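Local structure of RagB/SusD domain protein (Flavobacterium johnsoniae, 5J90) at residues S61-T66 and A269-I274; T257-S260 and I265-S268; R282-F287 and N295-V300; K309-D314 and P390-N395. The protein binds chitin as a SusD-like lipoprotein, probably at the outer membrane, where it would serve the uptake of chitin fragments for breakdown. All blocks are in the same frame, centred on the assembly; numbering follows the deposited sequence.

Interaction 1: S61-T66 and A269-I274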
loop_
_atom_site.group_PDB
_atom_site.type_symbol
_atom_site.label_atom_id
_atom_site.label_comp_id
_atom_site.label_asym_id
_atom_site.label_seq_id
_atom_site.Cartn_x
_atom_site.Cartn_y
_atom_site.Cartn_z
ATOM N N SER A 61 -6.064 4.020 -19.577
ATOM C CA SER A 61 -4.996 3.143 -20.065
ATOM C C SER A 61 -4.093 3.813 -21.090
ATOM O O SER A 61 -3.030 3.290 -21.406
ATOM C CB SER A 61 -5.606 1.915 -20.738
ATOM O OG SER A 61 -6.361 2.311 -21.886
ATOM N N GLY A 62 -4.548 4.924 -21.663
ATOM C CA GLY A 62 -3.853 5.524 -22.787
ATOM C C GLY A 62 -4.224 4.973 -24.154
ATOM O O GLY A 62 -3.622 5.366 -25.157
ATOM N N TYR A 63 -5.204 4.078 -24.225
ATOM C CA TYR A 63 -5.597 3.498 -25.509
ATOM C C TYR A 63 -6.435 4.438 -26.382
ATOM O O TYR A 63 -6.263 4.469 -27.600
ATOM C CB TYR A 63 -6.406 2.234 -25.276
ATOM C CG TYR A 63 -5.598 0.974 -25.019
ATOM C CD1 TYR A 63 -4.198 0.981 -25.004
ATOM C CD2 TYR A 63 -6.245 -0.233 -24.805
ATOM C CE1 TYR A 63 -3.475 -0.204 -24.784
ATOM C CE2 TYR A 63 -5.540 -1.408 -24.592
ATOM C CZ TYR A 63 -4.154 -1.391 -24.581
ATOM O OH TYR A 63 -3.473 -2.572 -24.372
ATOM N N MET A 64 -7.361 5.161 -25.761
ATOM C CA MET A 64 -8.374 5.931 -26.493
ATOM C C MET A 64 -8.660 7.226 -25.766
ATOM O O MET A 64 -8.321 7.375 -24.586
ATOM C CB MET A 64 -9.657 5.100 -26.631
ATOM C CG MET A 64 -9.468 3.838 -27.464
ATOM S SD MET A 64 -10.892 2.731 -27.543
ATOM C CE MET A 64 -10.315 1.374 -26.506
ATOM N N ALA A 65 -9.283 8.177 -26.463
ATOM C CA ALA A 65 -9.624 9.465 -25.856
ATOM C C ALA A 65 -10.893 10.008 -26.478
ATOM O O ALA A 65 -11.172 9.756 -27.655
ATOM C CB ALA A 65 -8.489 10.459 -26.038
ATOM N N THR A 66 -11.673 10.735 -25.689
ATOM C CA THR A 66 -12.910 11.309 -26.207
ATOM C C THR A 66 -12.727 12.749 -26.707
ATOM O O THR A 66 -11.989 13.534 -26.109
ATOM C CB THR A 66 -14.044 11.265 -25.165
ATOM O OG1 THR A 66 -15.263 11.708 -25.785
ATOM C CG2 THR A 66 -13.731 12.174 -23.983
ATOM N N ALA A 269 -3.682 10.340 -27.864
ATOM C CA ALA A 269 -2.359 10.926 -28.048
ATOM C C ALA A 269 -1.232 9.963 -27.681
ATOM O O ALA A 269 -0.194 9.958 -28.332
ATOM C CB ALA A 269 -2.235 12.213 -27.250
ATOM N N ASP A 270 -1.418 9.143 -26.650
ATOM C CA ASP A 270 -0.379 8.166 -26.305
ATOM C C ASP A 270 -0.177 7.143 -27.422
ATOM O O ASP A 270 0.958 6.778 -27.745
ATOM C CB ASP A 270 -0.708 7.434 -24.997
ATOM C CG ASP A 270 -0.583 8.321 -23.775
ATOM O OD1 ASP A 270 0.510 8.882 -23.536
ATOM O OD2 ASP A 270 -1.586 8.448 -23.049
ATOM N N MET A 271 -1.279 6.664 -27.998
ATOM C CA MET A 271 -1.181 5.725 -29.104
ATOM C C MET A 271 -0.495 6.371 -30.311
ATOM O O MET A 271 0.323 5.730 -30.964
ATOM C CB MET A 271 -2.556 5.165 -29.473
ATOM C CG MET A 271 -2.944 3.933 -28.671
ATOM S SD MET A 271 -2.037 2.523 -29.306
ATOM C CE MET A 271 -2.414 1.288 -28.061
ATOM N N GLU A 272 -0.806 7.635 -30.585
ATOM C CA GLU A 272 -0.125 8.308 -31.691
ATOM C C GLU A 272 1.375 8.394 -31.414
ATOM O O GLU A 272 2.189 8.015 -32.243
ATOM C CB GLU A 272 -0.691 9.708 -31.946
ATOM C CG GLU A 272 -0.032 10.347 -33.163
ATOM C CD GLU A 272 -0.396 11.809 -33.392
ATOM O OE1 GLU A 272 -1.530 12.230 -33.087
ATOM O OE2 GLU A 272 0.475 12.541 -33.916
ATOM N N SER A 273 1.742 8.868 -30.229
ATOM C CA SER A 273 3.149 9.026 -29.879
ATOM C C SER A 273 3.927 7.717 -29.987
ATOM O O SER A 273 4.998 7.651 -30.609
ATOM C CB SER A 273 3.275 9.594 -28.459
ATOM O OG SER A 273 4.636 9.653 -28.072
ATOM N N ILE A 274 3.392 6.668 -29.380
ATOM C CA ILE A 274 4.095 5.397 -29.321
ATOM C C ILE A 274 4.087 4.657 -30.658
ATOM O O ILE A 274 5.134 4.219 -31.133
ATOM C CB ILE A 274 3.546 4.530 -28.169
ATOM C CG1 ILE A 274 3.892 5.201 -26.835
ATOM C CG2 ILE A 274 4.111 3.118 -28.237
ATOM C CD1 ILE A 274 3.286 4.526 -25.602
#
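Met271 reaches from the helix 269-277 to Tyr63 and touches it at two points along its own length. Its methyl CE lies against one flank of the phenol ring, 3.6 Å from Tyr63 CD1 and slightly farther from CE1, approaching the ring at a slant. Nearer the backbone, Met271 CG packs 3.5 Å from the carbonyl oxygen Tyr63 O. The chain can do both because it turns at chi2 (-76°) and then runs extended through the sulfur, carrying CE to the ring. Tyr63 itself has CG beside its backbone N, with the CB bond directed away from the helix, yet the ring still meets the Met271 methyl, the two side chains crossing at an angle; its hydroxyl is held farther on by Trp425 O. An alanine in place of Met271 would probably leave this flank of the Tyr63 ring without its covering and open a gap between the helix and the turn. The turn in question follows the helix 57-60: Gly62 leaves helical geometry, and Ser61 OG accepts from Tyr63 N at 3.2 Å, an ST turn that leads into the short strand 64-65. With its positive phi (86°), Gly62 has no CB to press on the carbonyl O of Ser61 or on Asp270 OD2, and its CA lies 5.6 Å from that of Asp270. There Asp270 CB rests 3.6 Å from Gly62 O, an oxygen hydrogen-bonded to Ser268 OG. Asp270 OD1 accepts from the backbone N of Phe448, while OD2 lies beside Gly62 CA.

Interaction 2: T257-S260 and I265-S268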
loop_
_atom_site.group_PDB
_atom_site.type_symbol
_atom_site.label_atom_id
_atom_site.label_comp_id
_atom_site.label_asym_id
_atom_site.label_seq_id
_atom_site.Cartn_x
_atom_site.Cartn_y
_atom_site.Cartn_z
ATOM N N THR A 257 -19.547 1.197 -32.929
ATOM C CA THR A 257 -20.628 2.184 -32.907
ATOM C C THR A 257 -20.207 3.463 -32.185
ATOM O O THR A 257 -20.397 4.568 -32.695
ATOM C CB THR A 257 -21.876 1.596 -32.232
ATOM O OG1 THR A 257 -22.367 0.507 -33.021
ATOM C CG2 THR A 257 -22.974 2.649 -32.082
ATOM N N ILE A 258 -19.653 3.317 -30.982
ATOM C CA ILE A 258 -19.205 4.463 -30.191
ATOM C C ILE A 258 -18.246 5.336 -30.991
ATOM O O ILE A 258 -18.325 6.572 -30.956
ATOM C CB ILE A 258 -18.555 3.995 -28.877
ATOM C CG1 ILE A 258 -19.580 3.204 -28.064
ATOM C CG2 ILE A 258 -18.036 5.186 -28.092
ATOM C CD1 ILE A 258 -18.956 2.421 -26.910
ATOM N N SER A 259 -17.360 4.692 -31.745
ATOM C CA SER A 259 -16.418 5.412 -32.593
ATOM C C SER A 259 -17.040 5.899 -33.915
ATOM O O SER A 259 -17.228 7.099 -34.108
ATOM C CB SER A 259 -15.182 4.553 -32.875
ATOM O OG SER A 259 -14.259 5.262 -33.678
ATOM N N SER A 260 -17.355 4.970 -34.811
ATOM C CA SER A 260 -17.764 5.329 -36.169
ATOM C C SER A 260 -19.103 6.054 -36.252
ATOM O O SER A 260 -19.260 6.961 -37.075
ATOM C CB SER A 260 -17.785 4.096 -37.070
ATOM O OG SER A 260 -16.472 3.597 -37.262
ATOM N N ILE A 265 -15.467 8.480 -29.321
ATOM C CA ILE A 265 -14.144 7.991 -28.925
ATOM C C ILE A 265 -13.233 7.980 -30.148
ATOM O O ILE A 265 -13.685 7.710 -31.280
ATOM C CB ILE A 265 -14.213 6.602 -28.210
ATOM C CG1 ILE A 265 -12.952 6.340 -27.363
ATOM C CG2 ILE A 265 -14.449 5.464 -29.193
ATOM C CD1 ILE A 265 -12.896 7.183 -26.100
ATOM N N ARG A 266 -11.962 8.303 -29.918
ATOM C CA ARG A 266 -10.968 8.434 -30.977
ATOM C C ARG A 266 -9.647 7.795 -30.550
ATOM O O ARG A 266 -9.457 7.446 -29.375
ATOM C CB ARG A 266 -10.696 9.917 -31.276
ATOM C CG ARG A 266 -11.905 10.779 -31.672
ATOM C CD ARG A 266 -12.282 10.656 -33.150
ATOM N NE ARG A 266 -13.093 9.475 -33.401
ATOM C CZ ARG A 266 -13.673 9.182 -34.564
ATOM N NH1 ARG A 266 -13.546 10.000 -35.606
ATOM N NH2 ARG A 266 -14.387 8.076 -34.681
ATOM N N MET A 267 -8.732 7.637 -31.501
ATOM C CA MET A 267 -7.339 7.344 -31.194
ATOM C C MET A 267 -6.824 8.315 -30.129
ATOM O O MET A 267 -7.183 9.496 -30.130
ATOM C CB MET A 267 -6.513 7.507 -32.468
ATOM C CG MET A 267 -5.039 7.166 -32.328
ATOM S SD MET A 267 -4.195 7.573 -33.874
ATOM C CE MET A 267 -2.658 6.682 -33.657
ATOM N N SER A 268 -5.990 7.825 -29.213
ATOM C CA SER A 268 -5.415 8.678 -28.172
ATOM C C SER A 268 -4.074 9.285 -28.574
ATOM O O SER A 268 -3.393 8.792 -29.472
ATOM C CB SER A 268 -5.183 7.862 -26.902
ATOM O OG SER A 268 -4.136 6.941 -27.134
#
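Between Ser259 and the pair Ile265 and Arg266 lies a buried local contact, part polar and part apolar, in which the helix 255-261 meets the strand that follows it after a short loop. Its polar half rests on a side-chain bond: Arg266 NH2 donates to Ser259 OG at 3.0 Å, with a bent N-H...O angle of 132° and the oxygen tilted 24° out of the guanidinium plane. A second, much straighter bond holds the group at NE, since Arg266 NE donates a hydrogen bond to Ile265 O at 2.8 Å. That donor stands above the carbonyl plane, while the oxygen lies almost in the plane of the guanidinium. Bends at chi2 and chi3 fold the arginine back over its own backbone and bring NH2 to the helix although the CB bond points away from it. The strand 266-267 pairs antiparallel with the strand 64-65, a two-stranded sheet within the largely helical SusD fold, and the backbone of Arg266 bonds there to Ala65. The apolar half is made by methyl branches. Ile258 CG2 meets Ile265 CG2 at 3.8 Å, their side chains crossing obliquely, and Ser259 CB adds a further contact to the same methyl of Ile265. Ile258 also touches Tyr49 and Gln50 of the helix 46-54; Ser259 OG has a second partner in the backbone N of Ile318.

Interaction 3: R282-F287 and N295-V300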
loop_
_atom_site.group_PDB
_atom_site.type_symbol
_atom_site.label_atom_id
_atom_site.label_comp_id
_atom_site.label_asym_id
_atom_site.label_seq_id
_atom_site.Cartn_x
_atom_site.Cartn_y
_atom_site.Cartn_z
ATOM N N ARG A 282 0.973 -2.195 -37.055
ATOM C CA ARG A 282 -0.323 -2.522 -36.462
ATOM C C ARG A 282 -1.247 -1.310 -36.405
ATOM O O ARG A 282 -2.450 -1.455 -36.198
ATOM C CB ARG A 282 -0.140 -3.132 -35.063
ATOM C CG ARG A 282 0.464 -4.528 -35.110
ATOM C CD ARG A 282 0.881 -5.022 -33.716
ATOM N NE ARG A 282 2.051 -4.300 -33.221
ATOM C CZ ARG A 282 2.738 -4.650 -32.135
ATOM N NH1 ARG A 282 2.367 -5.715 -31.432
ATOM N NH2 ARG A 282 3.792 -3.942 -31.766
ATOM N N ILE A 283 -0.691 -0.120 -36.619
ATOM C CA ILE A 283 -1.463 1.109 -36.509
ATOM C C ILE A 283 -2.631 1.129 -37.498
ATOM O O ILE A 283 -3.680 1.695 -37.208
ATOM C CB ILE A 283 -0.562 2.350 -36.706
ATOM C CG1 ILE A 283 -1.181 3.596 -36.076
ATOM C CG2 ILE A 283 -0.257 2.575 -38.185
ATOM C CD1 ILE A 283 -0.227 4.776 -36.051
ATOM N N ALA A 284 -2.447 0.477 -38.645
ATOM C CA ALA A 284 -3.417 0.560 -39.734
ATOM C C ALA A 284 -4.716 -0.179 -39.430
ATOM O O ALA A 284 -5.783 0.238 -39.871
ATOM C CB ALA A 284 -2.804 0.054 -41.029
ATOM N N SER A 285 -4.639 -1.274 -38.683
ATOM C CA SER A 285 -5.859 -1.975 -38.310
ATOM C C SER A 285 -6.398 -1.483 -36.967
ATOM O O SER A 285 -7.587 -1.613 -36.699
ATOM C CB SER A 285 -5.668 -3.490 -38.299
ATOM O OG SER A 285 -4.717 -3.896 -37.328
ATOM N N TYR A 286 -5.532 -0.903 -36.140
ATOM C CA TYR A 286 -5.972 -0.377 -34.847
ATOM C C TYR A 286 -6.818 0.881 -35.011
ATOM O O TYR A 286 -7.779 1.095 -34.261
ATOM C CB TYR A 286 -4.777 -0.041 -33.940
ATOM C CG TYR A 286 -4.098 -1.216 -33.265
ATOM C CD1 TYR A 286 -4.334 -2.525 -33.668
ATOM C CD2 TYR A 286 -3.214 -0.999 -32.217
ATOM C CE1 TYR A 286 -3.707 -3.596 -33.038
ATOM C CE2 TYR A 286 -2.577 -2.058 -31.592
ATOM C CZ TYR A 286 -2.831 -3.348 -31.995
ATOM O OH TYR A 286 -2.210 -4.407 -31.373
ATOM N N PHE A 287 -6.447 1.712 -35.991
ATOM C CA PHE A 287 -7.047 3.031 -36.175
ATOM C C PHE A 287 -7.327 3.327 -37.642
ATOM O O PHE A 287 -6.728 2.723 -38.524
ATOM C CB PHE A 287 -6.125 4.102 -35.597
ATOM C CG PHE A 287 -5.772 3.857 -34.157
ATOM C CD1 PHE A 287 -6.731 4.013 -33.178
ATOM C CD2 PHE A 287 -4.501 3.446 -33.793
ATOM C CE1 PHE A 287 -6.437 3.771 -31.843
ATOM C CE2 PHE A 287 -4.189 3.195 -32.459
ATOM C CZ PHE A 287 -5.160 3.360 -31.484
ATOM N N ASN A 295 -5.310 10.901 -44.621
ATOM C CA ASN A 295 -4.217 9.934 -44.713
ATOM C C ASN A 295 -3.232 9.960 -43.545
ATOM O O ASN A 295 -2.173 9.348 -43.614
ATOM C CB ASN A 295 -3.475 10.073 -46.045
ATOM C CG ASN A 295 -4.409 9.999 -47.236
ATOM O OD1 ASN A 295 -4.463 10.919 -48.055
ATOM N ND2 ASN A 295 -5.159 8.908 -47.334
ATOM N N GLU A 296 -3.587 10.669 -42.477
ATOM C CA GLU A 296 -2.752 10.719 -41.280
ATOM C C GLU A 296 -3.439 10.053 -40.093
ATOM O O GLU A 296 -4.667 10.057 -39.989
ATOM C CB GLU A 296 -2.406 12.165 -40.913
ATOM C CG GLU A 296 -1.535 12.891 -41.928
ATOM C CD GLU A 296 -1.124 14.278 -41.454
ATOM O OE1 GLU A 296 -0.735 14.415 -40.273
ATOM O OE2 GLU A 296 -1.198 15.235 -42.256
ATOM N N TYR A 297 -2.630 9.472 -39.214
ATOM C CA TYR A 297 -3.115 8.958 -37.933
ATOM C C TYR A 297 -2.932 10.025 -36.871
ATOM O O TYR A 297 -1.803 10.377 -36.530
ATOM C CB TYR A 297 -2.366 7.676 -37.552
ATOM C CG TYR A 297 -2.609 6.574 -38.552
ATOM C CD1 TYR A 297 -3.784 5.834 -38.524
ATOM C CD2 TYR A 297 -1.683 6.299 -39.553
ATOM C CE1 TYR A 297 -4.027 4.834 -39.449
ATOM C CE2 TYR A 297 -1.919 5.303 -40.488
ATOM C CZ TYR A 297 -3.091 4.576 -40.432
ATOM O OH TYR A 297 -3.344 3.584 -41.353
ATOM N N LYS A 298 -4.042 10.555 -36.363
ATOM C CA LYS A 298 -3.989 11.633 -35.382
ATOM C C LYS A 298 -4.811 11.299 -34.147
ATOM O O LYS A 298 -5.987 10.946 -34.251
ATOM C CB LYS A 298 -4.478 12.958 -35.983
ATOM C CG LYS A 298 -3.517 13.583 -36.994
ATOM C CD LYS A 298 -2.151 13.876 -36.378
ATOM C CE LYS A 298 -2.245 14.826 -35.195
ATOM N NZ LYS A 298 -0.916 15.014 -34.540
ATOM N N GLY A 299 -4.179 11.418 -32.983
ATOM C CA GLY A 299 -4.830 11.079 -31.733
ATOM C C GLY A 299 -5.206 12.304 -30.930
ATOM O O GLY A 299 -4.705 13.411 -31.174
ATOM N N VAL A 300 -6.089 12.092 -29.960
ATOM C CA VAL A 300 -6.622 13.144 -29.113
ATOM C C VAL A 300 -6.038 13.014 -27.700
ATOM O O VAL A 300 -5.941 11.904 -27.154
ATOM C CB VAL A 300 -8.153 13.054 -29.061
ATOM C CG1 VAL A 300 -8.726 14.145 -28.172
ATOM C CG2 VAL A 300 -8.729 13.138 -30.475
HETATM O O HOH W 1 -5.852 2.464 -41.595
#
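Tyr297 carries the whole contact from its side, and its apolar interactions come first. Ile283 lies over one face of the ring: CG2 sits 4.2 Å from the centroid and 20° off the normal, a CH-pi contact displaced toward the CE2 rim. The other branch of the same residue covers the root of the tyrosine, with CD1 3.9 Å from Tyr297 CG. This division follows from chi1 of Ile283 (-158°), which sets CG1 opposite the backbone N and leaves CG2 to rest on the ring. Phe287 adds its CB, 4.1 Å from Tyr297 CD1, whereas its own ring turns elsewhere, toward Phe429.

Contacts with the backbone form a second group. Phe287 O approaches at the edge, near the ring plane, 3.6 Å from Tyr297 CE1. At the end of the ring, Tyr297 OH stands 3.4 Å from Ala284 CA.

The third kind is mediated by water. One molecule, lying in the plane of the tyrosine ring at its edge, donates a hydrogen bond to Ala284 O and is hydrogen-bonded to Tyr297 OH, both at 2.8 Å, which ties the hydroxyl to the helical turn. Within the fold, the turn 283-286 and the irregular segment 295-300 are joined beside the strand 266-267, whose Met267 touches Ile283, Phe287 and Tyr297, and Phe287 also packs on Met271 of the helix 269-277.

Interaction 4: K309-D314 and P390-N395; sequences KSDHQD and PNFPEN
The Phe392 ring is met by two flat groups, the Asp311 carboxylate and the His312 imidazole, both approaching it at a slant. Asp311 comes to the far end of the ring, its CG 3.4 Å from Phe392 CZ and its CB 3.7 Å from CE2. The two side chains cross at about a right angle, with the carboxylate and ring planes 45° apart. His312 meets the ring nearer its root, NE2 lying 4.0 Å from Phe392 CD2; the centroids are 5.4 Å apart and the planes inclined by 38°. With CG beside the backbone N (chi1 -55°), Phe392 projects from its loop toward both neighbours, which lie on the same side of its plane. An alanine here would probably strip Asp311 and His312 of the ring they share and open a gap between the two loops. Polar bonds hold the surroundings in place: Asp311 OD2 accepts from the backbone N of Gly308, and Asp389 OD2 bonds both His312 NE2 and Asn395 ND2, so one carboxylate oxygen joins both sides. A water donates a hydrogen bond to Asp311 O at 2.7 Å and accepts from Asn391 ND2 at 3.3 Å. This is loop-to-loop packing at the periphery of the SusD fold, where the centre of the contact lies about 28 Å from the centre of the chain, joining the connection before the strand 326-328 to the loop that leads on to the helix 413-428.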
loop_
_atom_site.group_PDB
_atom_site.type_symbol
_atom_site.label_atom_id
_atom_site.label_comp_id
_atom_site.label_asym_id
_atom_site.label_seq_id
_atom_site.Cartn_x
_atom_site.Cartn_y
_atom_site.Cartn_z
ATOM N N LYS A 309 -17.005 19.765 -29.470
ATOM C CA LYS A 309 -16.728 18.404 -29.933
ATOM C C LYS A 309 -16.114 18.388 -31.329
ATOM O O LYS A 309 -15.287 17.533 -31.651
ATOM C CB LYS A 309 -18.009 17.575 -29.929
ATOM C CG LYS A 309 -17.817 16.136 -30.379
ATOM C CD LYS A 309 -19.118 15.363 -30.301
ATOM C CE LYS A 309 -18.944 13.961 -30.852
ATOM N NZ LYS A 309 -20.204 13.186 -30.739
ATOM N N SER A 310 -16.521 19.336 -32.167
ATOM C CA SER A 310 -16.039 19.365 -33.542
ATOM C C SER A 310 -14.537 19.643 -33.626
ATOM O O SER A 310 -13.912 19.377 -34.644
ATOM C CB SER A 310 -16.821 20.396 -34.365
ATOM O OG SER A 310 -16.618 21.696 -33.853
ATOM N N ASP A 311 -13.956 20.160 -32.546
ATOM C CA ASP A 311 -12.527 20.449 -32.528
ATOM C C ASP A 311 -11.676 19.185 -32.653
ATOM O O ASP A 311 -10.557 19.236 -33.156
ATOM C CB ASP A 311 -12.133 21.206 -31.255
ATOM C CG ASP A 311 -12.699 22.613 -31.205
ATOM O OD1 ASP A 311 -13.050 23.157 -32.274
ATOM O OD2 ASP A 311 -12.784 23.174 -30.092
ATOM N N HIS A 312 -12.200 18.054 -32.185
ATOM C CA HIS A 312 -11.432 16.807 -32.218
ATOM C C HIS A 312 -12.170 15.600 -32.793
ATOM O O HIS A 312 -11.568 14.535 -32.954
ATOM C CB HIS A 312 -10.900 16.463 -30.819
ATOM C CG HIS A 312 -9.963 17.488 -30.261
ATOM N ND1 HIS A 312 -10.381 18.510 -29.436
ATOM C CD2 HIS A 312 -8.633 17.671 -30.437
ATOM C CE1 HIS A 312 -9.347 19.265 -29.113
ATOM N NE2 HIS A 312 -8.273 18.777 -29.709
ATOM N N GLN A 313 -13.455 15.750 -33.115
ATOM C CA GLN A 313 -14.237 14.588 -33.542
ATOM C C GLN A 313 -13.746 13.983 -34.852
ATOM O O GLN A 313 -14.031 12.821 -35.145
ATOM C CB GLN A 313 -15.720 14.929 -33.661
ATOM C CG GLN A 313 -16.060 15.726 -34.909
ATOM C CD GLN A 313 -17.478 16.239 -34.885
ATOM O OE1 GLN A 313 -18.189 16.083 -33.894
ATOM N NE2 GLN A 313 -17.902 16.863 -35.981
ATOM N N ASP A 314 -13.035 14.776 -35.649
ATOM C CA ASP A 314 -12.544 14.308 -36.936
ATOM C C ASP A 314 -11.080 13.879 -36.908
ATOM O O ASP A 314 -10.461 13.674 -37.952
ATOM C CB ASP A 314 -12.812 15.346 -38.038
ATOM C CG ASP A 314 -14.280 15.414 -38.420
ATOM O OD1 ASP A 314 -14.991 14.395 -38.271
ATOM O OD2 ASP A 314 -14.727 16.491 -38.878
ATOM N N PRO A 390 -2.667 20.199 -33.662
ATOM C CA PRO A 390 -2.336 21.304 -34.577
ATOM C C PRO A 390 -3.011 22.641 -34.251
ATOM O O PRO A 390 -2.324 23.663 -34.192
ATOM C CB PRO A 390 -2.796 20.773 -35.936
ATOM C CG PRO A 390 -2.650 19.289 -35.814
ATOM C CD PRO A 390 -3.071 18.986 -34.397
ATOM N N ASN A 391 -4.319 22.637 -34.020
ATOM C CA ASN A 391 -5.034 23.882 -33.743
ATOM C C ASN A 391 -5.117 24.261 -32.265
ATOM O O ASN A 391 -5.673 25.307 -31.916
ATOM C CB ASN A 391 -6.433 23.847 -34.362
ATOM C CG ASN A 391 -6.392 23.748 -35.871
ATOM O OD1 ASN A 391 -5.457 24.229 -36.508
ATOM N ND2 ASN A 391 -7.402 23.114 -36.451
ATOM N N PHE A 392 -4.569 23.412 -31.400
ATOM C CA PHE A 392 -4.573 23.672 -29.963
ATOM C C PHE A 392 -3.248 23.249 -29.339
ATOM O O PHE A 392 -3.176 22.241 -28.630
ATOM C CB PHE A 392 -5.743 22.944 -29.293
ATOM C CG PHE A 392 -7.079 23.280 -29.889
ATOM C CD1 PHE A 392 -7.784 24.391 -29.458
ATOM C CD2 PHE A 392 -7.621 22.495 -30.897
ATOM C CE1 PHE A 392 -9.012 24.711 -30.013
ATOM C CE2 PHE A 392 -8.848 22.810 -31.456
ATOM C CZ PHE A 392 -9.543 23.920 -31.013
ATOM N N PRO A 393 -2.185 24.019 -29.603
ATOM C CA PRO A 393 -0.827 23.656 -29.182
ATOM C C PRO A 393 -0.658 23.548 -27.666
ATOM O O PRO A 393 0.326 22.957 -27.221
ATOM C CB PRO A 393 0.042 24.787 -29.756
ATOM C CG PRO A 393 -0.908 25.913 -30.030
ATOM C CD PRO A 393 -2.208 25.267 -30.390
ATOM N N GLU A 394 -1.594 24.093 -26.894
ATOM C CA GLU A 394 -1.540 23.940 -25.446
ATOM C C GLU A 394 -1.631 22.466 -25.051
ATOM O O GLU A 394 -1.288 22.102 -23.930
ATOM C CB GLU A 394 -2.642 24.755 -24.753
ATOM C CG GLU A 394 -4.075 24.325 -25.071
ATOM C CD GLU A 394 -4.703 25.114 -26.211
ATOM O OE1 GLU A 394 -3.970 25.529 -27.138
ATOM O OE2 GLU A 394 -5.936 25.321 -26.177
ATOM N N ASN A 395 -2.074 21.624 -25.983
ATOM C CA ASN A 395 -2.195 20.189 -25.726
ATOM C C ASN A 395 -0.981 19.381 -26.171
ATOM O O ASN A 395 -0.975 18.155 -26.051
ATOM C CB ASN A 395 -3.456 19.637 -26.391
ATOM C CG ASN A 395 -4.722 20.238 -25.817
ATOM O OD1 ASN A 395 -4.765 20.622 -24.646
ATOM N ND2 ASN A 395 -5.765 20.316 -26.638
HETATM O O HOH W 2 -8.912 20.898 -34.552
#

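The four contacts lie on the same side of the chain's centre, and the first three cluster with centres 10 to 11 Å apart. Interaction 2 is nested within the long loop closed by interaction 1, and both reach the two-stranded sheet of 64-65 and 266-267, whose second strand runs directly into the helix 269-277. Interactions 3 and 4 follow in series. Segment 295-300 bonds through Val300 to both Met267 and Ala269, bringing interaction 3 against its two predecessors. Interaction 4 lies farther out, its centre 14 to 16 Å from theirs, and touches interactions 2 and 3 through Arg266 and Val300. Two local contacts and two long-range ones thus gather near one small sheet in a mainly helical protein.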